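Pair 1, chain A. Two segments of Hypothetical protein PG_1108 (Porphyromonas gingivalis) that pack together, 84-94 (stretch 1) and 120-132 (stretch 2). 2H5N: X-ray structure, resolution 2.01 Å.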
# COMPACT_ATOMS: atom_id res chain seq x y z
N LYS A 84 9.13 19.87 16.05
CA LYS A 84 8.21 18.77 16.34
C LYS A 84 6.73 19.20 16.36
O LYS A 84 5.87 18.48 15.85
CB LYS A 84 8.57 18.10 17.69
CG LYS A 84 9.73 17.17 17.58
CD LYS A 84 10.01 16.47 18.91
CE LYS A 84 11.10 15.45 18.73
NZ LYS A 84 11.09 14.35 19.80
N LYS A 85 6.45 20.35 16.96
CA LYS A 85 5.11 20.90 17.05
C LYS A 85 4.52 21.18 15.66
O LYS A 85 3.35 20.91 15.37
CB LYS A 85 5.12 22.17 17.92
CG LYS A 85 3.88 23.03 17.83
CD LYS A 85 3.98 24.26 18.71
CE LYS A 85 2.68 25.04 18.69
NZ LYS A 85 2.69 26.18 17.72
N TYR A 86 5.37 21.73 14.80
CA TYR A 86 5.00 22.04 13.44
C TYR A 86 4.76 20.73 12.66
O TYR A 86 3.75 20.59 11.95
CB TYR A 86 6.14 22.81 12.82
CG TYR A 86 5.71 23.64 11.67
CD1 TYR A 86 5.98 23.24 10.36
CD2 TYR A 86 5.00 24.84 11.87
CE1 TYR A 86 5.56 23.98 9.28
CE2 TYR A 86 4.58 25.61 10.77
CZ TYR A 86 4.88 25.17 9.49
OH TYR A 86 4.51 25.91 8.40
N VAL A 87 5.64 19.75 12.82
CA VAL A 87 5.41 18.44 12.16
C VAL A 87 4.13 17.79 12.65
O VAL A 87 3.36 17.25 11.83
CB VAL A 87 6.59 17.46 12.30
CG1 VAL A 87 6.26 16.14 11.58
CG2 VAL A 87 7.84 18.06 11.69
N ALA A 88 3.89 17.79 13.97
CA ALA A 88 2.61 17.27 14.51
C ALA A 88 1.38 18.02 13.97
O ALA A 88 0.33 17.43 13.72
CB ALA A 88 2.59 17.28 16.05
N SER A 89 1.51 19.34 13.79
CA SER A 89 0.37 20.14 13.35
C SER A 89 0.03 19.75 11.94
O SER A 89 -1.13 19.56 11.61
CB SER A 89 0.63 21.66 13.49
OG SER A 89 1.04 21.95 14.81
N TYR A 90 1.07 19.57 11.14
CA TYR A 90 0.98 19.15 9.74
C TYR A 90 0.30 17.79 9.61
O TYR A 90 -0.62 17.61 8.81
CB TYR A 90 2.40 19.08 9.15
CG TYR A 90 2.49 18.41 7.80
CD1 TYR A 90 1.83 18.95 6.69
CD2 TYR A 90 3.23 17.22 7.62
CE1 TYR A 90 1.91 18.35 5.46
CE2 TYR A 90 3.33 16.61 6.36
CZ TYR A 90 2.66 17.19 5.29
OH TYR A 90 2.72 16.62 4.02
N LEU A 91 0.71 16.83 10.44
CA LEU A 91 0.15 15.51 10.36
C LEU A 91 -1.32 15.57 10.75
O LEU A 91 -2.14 14.89 10.16
CB LEU A 91 0.96 14.51 11.18
CG LEU A 91 2.35 14.15 10.60
CD1 LEU A 91 3.14 13.41 11.63
CD2 LEU A 91 2.27 13.34 9.27
N GLY A 92 -1.66 16.46 11.69
CA GLY A 92 -2.98 16.59 12.20
C GLY A 92 -3.98 17.20 11.25
O GLY A 92 -5.16 16.84 11.28
N VAL A 93 -3.52 18.13 10.41
CA VAL A 93 -4.40 18.75 9.44
C VAL A 93 -4.62 17.92 8.18
O VAL A 93 -5.62 18.14 7.50
CB VAL A 93 -3.95 20.18 9.03
CG1 VAL A 93 -3.67 21.04 10.27
CG2 VAL A 93 -2.77 20.12 8.11
N ILE A 94 -3.71 16.98 7.87
CA ILE A 94 -3.87 16.11 6.68
C ILE A 94 -5.20 15.34 6.68
O ILE A 94 -5.90 15.30 5.66
CB ILE A 94 -2.67 15.17 6.46
CG1 ILE A 94 -1.52 15.96 5.87
CG2 ILE A 94 -3.04 13.95 5.56
CD1 ILE A 94 -0.16 15.27 6.01
N THR A 120 1.23 16.29 21.96
CA THR A 120 -0.19 16.09 21.72
C THR A 120 -0.85 17.45 21.62
O THR A 120 -0.44 18.40 22.32
CB THR A 120 -0.91 15.16 22.79
OG1 THR A 120 -1.51 15.94 23.83
CG2 THR A 120 0.03 14.15 23.38
N MET A 121 -1.81 17.57 20.72
CA MET A 121 -2.60 18.78 20.54
C MET A 121 -3.98 18.38 19.99
O MET A 121 -4.17 17.28 19.47
CB MET A 121 -1.89 19.77 19.60
CG MET A 121 -1.60 19.22 18.21
SD MET A 121 -0.74 20.29 17.02
CE MET A 121 0.91 20.24 17.63
N THR A 122 -4.95 19.27 20.13
CA THR A 122 -6.24 19.10 19.45
C THR A 122 -6.08 19.48 17.98
O THR A 122 -5.11 20.13 17.60
CB THR A 122 -7.33 19.97 20.05
OG1 THR A 122 -7.06 21.33 19.72
CG2 THR A 122 -7.37 19.82 21.56
N VAL A 123 -7.07 19.08 17.19
CA VAL A 123 -7.05 19.29 15.76
C VAL A 123 -7.20 20.80 15.47
O VAL A 123 -6.64 21.31 14.49
CB VAL A 123 -8.10 18.37 15.06
CG1 VAL A 123 -9.52 18.59 15.63
CG2 VAL A 123 -8.06 18.52 13.54
N MET A 124 -7.92 21.51 16.36
CA MET A 124 -8.03 22.96 16.32
C MET A 124 -6.66 23.63 16.44
O MET A 124 -6.32 24.49 15.62
CB MET A 124 -8.98 23.47 17.42
CG MET A 124 -9.07 25.01 17.56
SD MET A 124 -10.51 25.62 18.47
CE MET A 124 -11.87 25.37 17.30
N GLU A 125 -5.89 23.25 17.47
CA GLU A 125 -4.52 23.74 17.68
C GLU A 125 -3.58 23.38 16.52
O GLU A 125 -2.71 24.17 16.16
CB GLU A 125 -3.92 23.21 18.99
CG GLU A 125 -4.39 23.95 20.24
CD GLU A 125 -4.22 23.11 21.52
OE1 GLU A 125 -3.82 21.92 21.45
OE2 GLU A 125 -4.50 23.66 22.61
N ALA A 126 -3.76 22.18 15.96
CA ALA A 126 -3.08 21.79 14.73
C ALA A 126 -3.36 22.73 13.56
O ALA A 126 -2.42 23.18 12.90
CB ALA A 126 -3.46 20.39 14.34
N ILE A 127 -4.64 23.00 13.31
CA ILE A 127 -5.10 23.82 12.18
C ILE A 127 -4.62 25.28 12.28
O ILE A 127 -4.34 25.93 11.26
CB ILE A 127 -6.66 23.73 12.02
CG1 ILE A 127 -7.07 22.33 11.57
CG2 ILE A 127 -7.21 24.84 11.06
CD1 ILE A 127 -8.52 21.99 11.77
N ASN A 128 -4.47 25.77 13.50
CA ASN A 128 -4.03 27.14 13.74
C ASN A 128 -2.56 27.30 13.60
O ASN A 128 -2.09 28.23 13.03
CB ASN A 128 -4.44 27.67 15.12
CG ASN A 128 -5.92 27.90 15.27
OD1 ASN A 128 -6.60 28.28 14.35
ND2 ASN A 128 -6.43 27.66 16.45
N ASN A 129 -1.82 26.34 14.12
CA ASN A 129 -0.38 26.42 13.99
C ASN A 129 0.03 26.47 12.55
O ASN A 129 0.91 27.16 12.21
CB ASN A 129 0.30 25.26 14.69
CG ASN A 129 0.00 25.20 16.17
OD1 ASN A 129 0.05 26.19 16.87
ND2 ASN A 129 -0.32 24.04 16.63
N MET A 130 -0.63 25.71 11.71
CA MET A 130 -0.30 25.67 10.29
C MET A 130 -0.70 26.94 9.54
O MET A 130 -0.08 27.31 8.59
CB MET A 130 -0.89 24.43 9.62
CG MET A 130 -0.21 23.11 10.01
SD MET A 130 1.50 22.95 9.65
CE MET A 130 1.43 22.91 7.96
N LYS A 131 -1.74 27.61 9.99
CA LYS A 131 -2.15 28.85 9.37
C LYS A 131 -1.26 30.03 9.68
O LYS A 131 -1.53 31.10 9.22
CB LYS A 131 -3.58 29.18 9.71
CG LYS A 131 -3.77 30.56 10.30
CD LYS A 131 -5.00 31.28 9.72
CE LYS A 131 -6.26 30.83 10.37
NZ LYS A 131 -7.03 29.80 9.64
N ASN A 132 -0.21 29.85 10.46
CA ASN A 132 0.21 30.88 11.38
C ASN A 132 -0.48 30.79 12.72
O ASN A 132 -0.36 31.68 13.53
CB ASN A 132 1.72 30.89 11.57
CG ASN A 132 2.44 30.28 10.43
OD1 ASN A 132 1.87 30.11 9.39
ND2 ASN A 132 3.68 29.93 10.62

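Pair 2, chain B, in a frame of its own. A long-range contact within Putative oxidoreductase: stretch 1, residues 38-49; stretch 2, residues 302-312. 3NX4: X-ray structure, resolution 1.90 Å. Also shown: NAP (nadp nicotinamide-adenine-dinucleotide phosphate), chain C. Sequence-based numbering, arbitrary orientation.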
# COMPACT_ATOMS: atom_id res chain seq x y z
N SER B 38 -4.33 -17.77 24.44
CA SER B 38 -5.15 -18.09 23.28
C SER B 38 -4.33 -18.82 22.23
O SER B 38 -3.11 -18.95 22.37
CB SER B 38 -5.79 -16.82 22.68
OG SER B 38 -4.93 -16.17 21.76
N LEU B 39 -4.99 -19.32 21.20
CA LEU B 39 -4.28 -19.91 20.08
C LEU B 39 -4.54 -19.09 18.83
O LEU B 39 -5.68 -18.96 18.39
CB LEU B 39 -4.75 -21.34 19.82
CG LEU B 39 -4.48 -22.35 20.94
CD1 LEU B 39 -4.97 -23.75 20.52
CD2 LEU B 39 -3.01 -22.35 21.28
N ASN B 40 -3.47 -18.54 18.27
CA ASN B 40 -3.53 -17.84 17.00
C ASN B 40 -2.99 -18.74 15.90
O ASN B 40 -2.38 -19.77 16.18
CB ASN B 40 -2.69 -16.56 17.06
CG ASN B 40 -3.19 -15.58 18.09
OD1 ASN B 40 -4.06 -14.76 17.80
ND2 ASN B 40 -2.66 -15.68 19.32
N TYR B 41 -3.19 -18.33 14.65
CA TYR B 41 -2.64 -19.07 13.53
C TYR B 41 -1.14 -19.28 13.73
O TYR B 41 -0.62 -20.38 13.50
CB TYR B 41 -2.91 -18.33 12.21
CG TYR B 41 -2.58 -19.14 10.98
CD1 TYR B 41 -1.39 -18.93 10.28
CD2 TYR B 41 -3.45 -20.13 10.52
CE1 TYR B 41 -1.09 -19.67 9.16
CE2 TYR B 41 -3.14 -20.87 9.39
CZ TYR B 41 -1.96 -20.64 8.72
OH TYR B 41 -1.66 -21.39 7.60
N LYS B 42 -0.44 -18.24 14.18
CA LYS B 42 1.00 -18.36 14.37
C LYS B 42 1.34 -19.39 15.46
O LYS B 42 2.29 -20.15 15.31
CB LYS B 42 1.65 -17.00 14.66
CG LYS B 42 3.15 -16.99 14.37
CD LYS B 42 3.88 -15.85 15.05
CE LYS B 42 3.44 -14.51 14.54
NZ LYS B 42 4.31 -13.42 15.06
N ASP B 43 0.56 -19.41 16.53
CA ASP B 43 0.74 -20.41 17.59
C ASP B 43 0.51 -21.82 17.03
O ASP B 43 1.20 -22.77 17.41
CB ASP B 43 -0.24 -20.18 18.75
CG ASP B 43 -0.04 -18.86 19.45
OD1 ASP B 43 1.12 -18.52 19.78
OD2 ASP B 43 -1.05 -18.15 19.67
N ALA B 44 -0.48 -21.97 16.15
CA ALA B 44 -0.79 -23.27 15.57
C ALA B 44 0.36 -23.75 14.67
O ALA B 44 0.71 -24.93 14.69
CB ALA B 44 -2.12 -23.23 14.79
N LEU B 45 0.93 -22.84 13.89
CA LEU B 45 2.13 -23.15 13.11
C LEU B 45 3.28 -23.61 14.00
O LEU B 45 3.93 -24.62 13.72
CB LEU B 45 2.57 -21.93 12.31
CG LEU B 45 1.73 -21.55 11.09
CD1 LEU B 45 2.19 -20.22 10.53
CD2 LEU B 45 1.80 -22.65 10.05
N ALA B 46 3.54 -22.86 15.07
CA ALA B 46 4.58 -23.23 16.02
C ALA B 46 4.35 -24.63 16.58
O ALA B 46 5.24 -25.49 16.55
CB ALA B 46 4.65 -22.22 17.16
N ILE B 47 3.14 -24.86 17.08
CA ILE B 47 2.84 -26.09 17.80
C ILE B 47 2.84 -27.32 16.89
O ILE B 47 3.17 -28.42 17.34
CB ILE B 47 1.49 -25.97 18.56
CG1 ILE B 47 1.60 -24.88 19.64
CG2 ILE B 47 1.10 -27.29 19.18
CD1 ILE B 47 0.27 -24.51 20.27
N THR B 48 2.48 -27.14 15.63
CA THR B 48 2.49 -28.24 14.67
C THR B 48 3.83 -28.37 13.95
O THR B 48 4.04 -29.29 13.18
CB THR B 48 1.37 -28.11 13.62
OG1 THR B 48 1.50 -26.87 12.92
CG2 THR B 48 -0.00 -28.18 14.28
N GLY B 49 4.74 -27.43 14.19
CA GLY B 49 6.06 -27.50 13.62
C GLY B 49 6.14 -27.02 12.18
O GLY B 49 7.18 -27.12 11.54
N ASP B 302 -5.55 -29.37 25.72
CA ASP B 302 -6.22 -29.44 24.42
C ASP B 302 -5.49 -28.66 23.33
O ASP B 302 -5.83 -28.76 22.16
CB ASP B 302 -7.63 -28.86 24.52
CG ASP B 302 -8.57 -29.69 25.37
OD1 ASP B 302 -8.59 -30.93 25.21
OD2 ASP B 302 -9.30 -29.09 26.19
N ALA B 303 -4.49 -27.87 23.72
CA ALA B 303 -3.84 -26.97 22.76
C ALA B 303 -3.32 -27.66 21.50
O ALA B 303 -3.54 -27.17 20.40
CB ALA B 303 -2.72 -26.16 23.44
N PRO B 304 -2.62 -28.80 21.65
CA PRO B 304 -2.09 -29.47 20.46
C PRO B 304 -3.18 -29.92 19.49
O PRO B 304 -3.02 -29.78 18.28
CB PRO B 304 -1.34 -30.66 21.04
CG PRO B 304 -0.93 -30.19 22.41
CD PRO B 304 -2.12 -29.41 22.89
N LYS B 305 -4.27 -30.47 20.02
CA LYS B 305 -5.39 -30.90 19.20
C LYS B 305 -6.01 -29.72 18.47
O LYS B 305 -6.35 -29.81 17.29
CB LYS B 305 -6.45 -31.59 20.07
CG LYS B 305 -7.74 -31.91 19.33
CD LYS B 305 -8.69 -32.74 20.18
CE LYS B 305 -9.06 -32.01 21.47
NZ LYS B 305 -10.02 -32.79 22.30
N PHE B 306 -6.14 -28.60 19.17
CA PHE B 306 -6.75 -27.43 18.55
C PHE B 306 -5.83 -26.76 17.53
O PHE B 306 -6.31 -26.21 16.54
CB PHE B 306 -7.29 -26.45 19.60
CG PHE B 306 -8.69 -26.77 20.03
CD1 PHE B 306 -9.77 -26.02 19.57
CD2 PHE B 306 -8.94 -27.86 20.85
CE1 PHE B 306 -11.08 -26.34 19.95
CE2 PHE B 306 -10.25 -28.20 21.24
CZ PHE B 306 -11.31 -27.44 20.78
N ALA B 307 -4.52 -26.82 17.76
CA ALA B 307 -3.56 -26.32 16.78
C ALA B 307 -3.70 -27.07 15.46
O ALA B 307 -3.63 -26.47 14.39
CB ALA B 307 -2.14 -26.42 17.31
N ASP B 308 -3.92 -28.38 15.54
CA ASP B 308 -4.15 -29.17 14.33
C ASP B 308 -5.40 -28.71 13.62
O ASP B 308 -5.39 -28.48 12.41
CB ASP B 308 -4.26 -30.66 14.66
CG ASP B 308 -2.91 -31.29 14.91
OD1 ASP B 308 -1.90 -30.75 14.40
OD2 ASP B 308 -2.85 -32.34 15.60
N ALA B 309 -6.49 -28.57 14.36
CA ALA B 309 -7.75 -28.11 13.78
C ALA B 309 -7.58 -26.75 13.08
O ALA B 309 -8.06 -26.54 11.98
CB ALA B 309 -8.83 -28.03 14.85
N ILE B 310 -6.87 -25.83 13.72
CA ILE B 310 -6.64 -24.52 13.13
C ILE B 310 -5.93 -24.64 11.79
O ILE B 310 -6.34 -24.04 10.80
CB ILE B 310 -5.80 -23.62 14.07
CG1 ILE B 310 -6.61 -23.27 15.31
CG2 ILE B 310 -5.32 -22.37 13.35
CD1 ILE B 310 -5.78 -22.68 16.42
N ILE B 311 -4.85 -25.42 11.76
CA ILE B 311 -4.08 -25.56 10.53
C ILE B 311 -4.90 -26.25 9.44
O ILE B 311 -4.73 -25.99 8.25
CB ILE B 311 -2.76 -26.34 10.78
CG1 ILE B 311 -1.87 -25.56 11.75
CG2 ILE B 311 -2.02 -26.56 9.47
CD1 ILE B 311 -1.52 -24.17 11.27
N ASN B 312 -5.82 -27.11 9.86
CA ASN B 312 -6.69 -27.83 8.92
C ASN B 312 -7.94 -27.05 8.56
O ASN B 312 -8.82 -27.55 7.86
CB ASN B 312 -7.08 -29.19 9.49
CG ASN B 312 -5.92 -30.15 9.57
OD1 ASN B 312 -5.02 -30.13 8.72
ND2 ASN B 312 -5.91 -31.01 10.59
PA NAP C . -7.41 -18.29 11.27
O1A NAP C . -8.30 -18.18 12.44
O2A NAP C . -6.90 -19.63 10.92
O5B NAP C . -8.10 -17.61 10.00
C5B NAP C . -7.58 -17.87 8.72
C4B NAP C . -8.79 -18.00 7.82
O4B NAP C . -8.36 -18.04 6.49
C3B NAP C . -9.57 -19.29 8.07
O3B NAP C . -10.62 -19.07 9.00
C2B NAP C . -10.14 -19.61 6.70
O2B NAP C . -11.36 -18.92 6.58
C1B NAP C . -9.15 -18.96 5.74
N9A NAP C . -8.24 -19.94 5.14
C8A NAP C . -7.55 -20.95 5.78
N7A NAP C . -6.80 -21.60 4.86
C5A NAP C . -6.99 -21.01 3.65
C6A NAP C . -6.48 -21.27 2.39
N6A NAP C . -5.63 -22.27 2.18
N1A NAP C . -6.87 -20.48 1.33
C2A NAP C . -7.76 -19.45 1.53
N3A NAP C . -8.27 -19.20 2.79
C4A NAP C . -7.89 -19.97 3.83
O3 NAP C . -6.12 -17.35 11.49
PN NAP C . -5.98 -15.96 12.27
O1N NAP C . -5.43 -16.19 13.63
O2N NAP C . -7.28 -15.27 12.13
O5D NAP C . -4.87 -15.27 11.34
C5D NAP C . -5.19 -14.99 10.00
C4D NAP C . -3.91 -14.70 9.22
O4D NAP C . -3.35 -13.51 9.73
C3D NAP C . -2.87 -15.78 9.42
O3D NAP C . -2.15 -15.96 8.22
C2D NAP C . -1.95 -15.22 10.48
O2D NAP C . -0.63 -15.70 10.33
C1D NAP C . -2.03 -13.74 10.16
N1N NAP C . -1.73 -12.86 11.29
C2N NAP C . -0.67 -12.01 11.18
C3N NAP C . -0.34 -11.13 12.21
C7N NAP C . 0.46 -9.92 11.83
O7N NAP C . 1.37 -9.36 12.75
N7N NAP C . 0.30 -9.40 10.62
C4N NAP C . -1.12 -11.12 13.36
C5N NAP C . -2.22 -11.99 13.46
C6N NAP C . -2.52 -12.85 12.41
P2B NAP C . -12.60 -19.56 5.74
O1X NAP C . -13.82 -18.77 6.10
O2X NAP C . -12.32 -19.45 4.26
O3X NAP C . -12.74 -21.01 6.16

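The sharpest difference lies at one matched pair of positions, Asn A129 in pair 1 and Ile B310 in pair 2. Asn A129 binds the opposing helix through polar atoms: Lys A85 NZ donates to Asn A129 OD1 at 2.8 Å, and Asn A129 ND2 donates to Ser A89 OG at 3.1 Å. Ile B310, pointing toward the other stretch in the same way, makes apolar contacts instead, with its CG2 3.6 Å from Ala B44 CB and its CD1 3.8 Å from Leu B39 CB. No hydrogen bond crosses between the stretches of pair 2.

The backbones beneath these choices are nearly identical. In each pair two helices cross steeply, their N-to-C directions 112° apart in pair 1 and 113° in pair 2, with axes approaching to 8.0 and 8.5 Å. Fourteen central residues superpose with an RMSD of 0.3 Å. The tightest point is also shared: Ser A89 CA lies 4.1 Å from Ala A126 CA, and Ala B44 CA lies 4.3 Å from Ala B307 CA. Small residues occupy all four positions, and every one of them points its CA-to-CB bond toward the other stretch. The first rule to read here is that such a close crossing is lined by little more than a CB. In pair 2, Ala B44 CB rests 3.6 Å from Ala B307 O; in pair 1, Ser A89 CB sits 3.5 Å from Ala A126 O.

The serine adds a hydroxyl that must be satisfied. Ser A89 OG donates to Lys A85 O at 2.6 Å within its own helix while accepting from Asn A129, so the extra polar atom is paid for twice.

One turn on, Gly A92 matches Ile B47. An ideal CB on Gly A92 would fall 3.1 Å from Ala A126 CB, which is tight. Pair 2 accommodates a full isoleucine at this position, with Ile B47 CG2 3.8 Å from Ala B307 CB.

The second shared device is a knob in a hole. Met A130 sits among Tyr A86, Ser A89, Tyr A90 and Val A93, and its counterpart Ile B311 sits among Tyr B41, Ala B44, Leu B45 and Thr B48, the four matching positions. Met A130 places SD over one face of the Tyr A86 ring, 4.2 Å from the ring centroid, and 4.0 Å from Tyr A90 CB. Ile B311 places CD1 3.7 Å from Ala B44 CB and 3.8 Å from Leu B45 CD2, while its CG1 lies 3.8 Å from Thr B48 OG1.

The tyrosine found at this position in both pairs, Tyr A86 and Tyr B41, has nearly the same side-chain placement. In pair 2 the backbone at this position also meets the cofactor: Tyr B41 N donates to NAP O1N at 3.3 Å.

Val A93 and Thr B48 are close in shape and nearly coincide. Val A93 CG1 packs 3.9 Å from Ile A127 CG1, whereas Thr B48 CG2 meets Asp B308 OD1 at 3.2 Å, and Thr B48 OG1 donates to Ala B44 O at 2.7 Å, keeping its hydroxyl satisfied within its own helix.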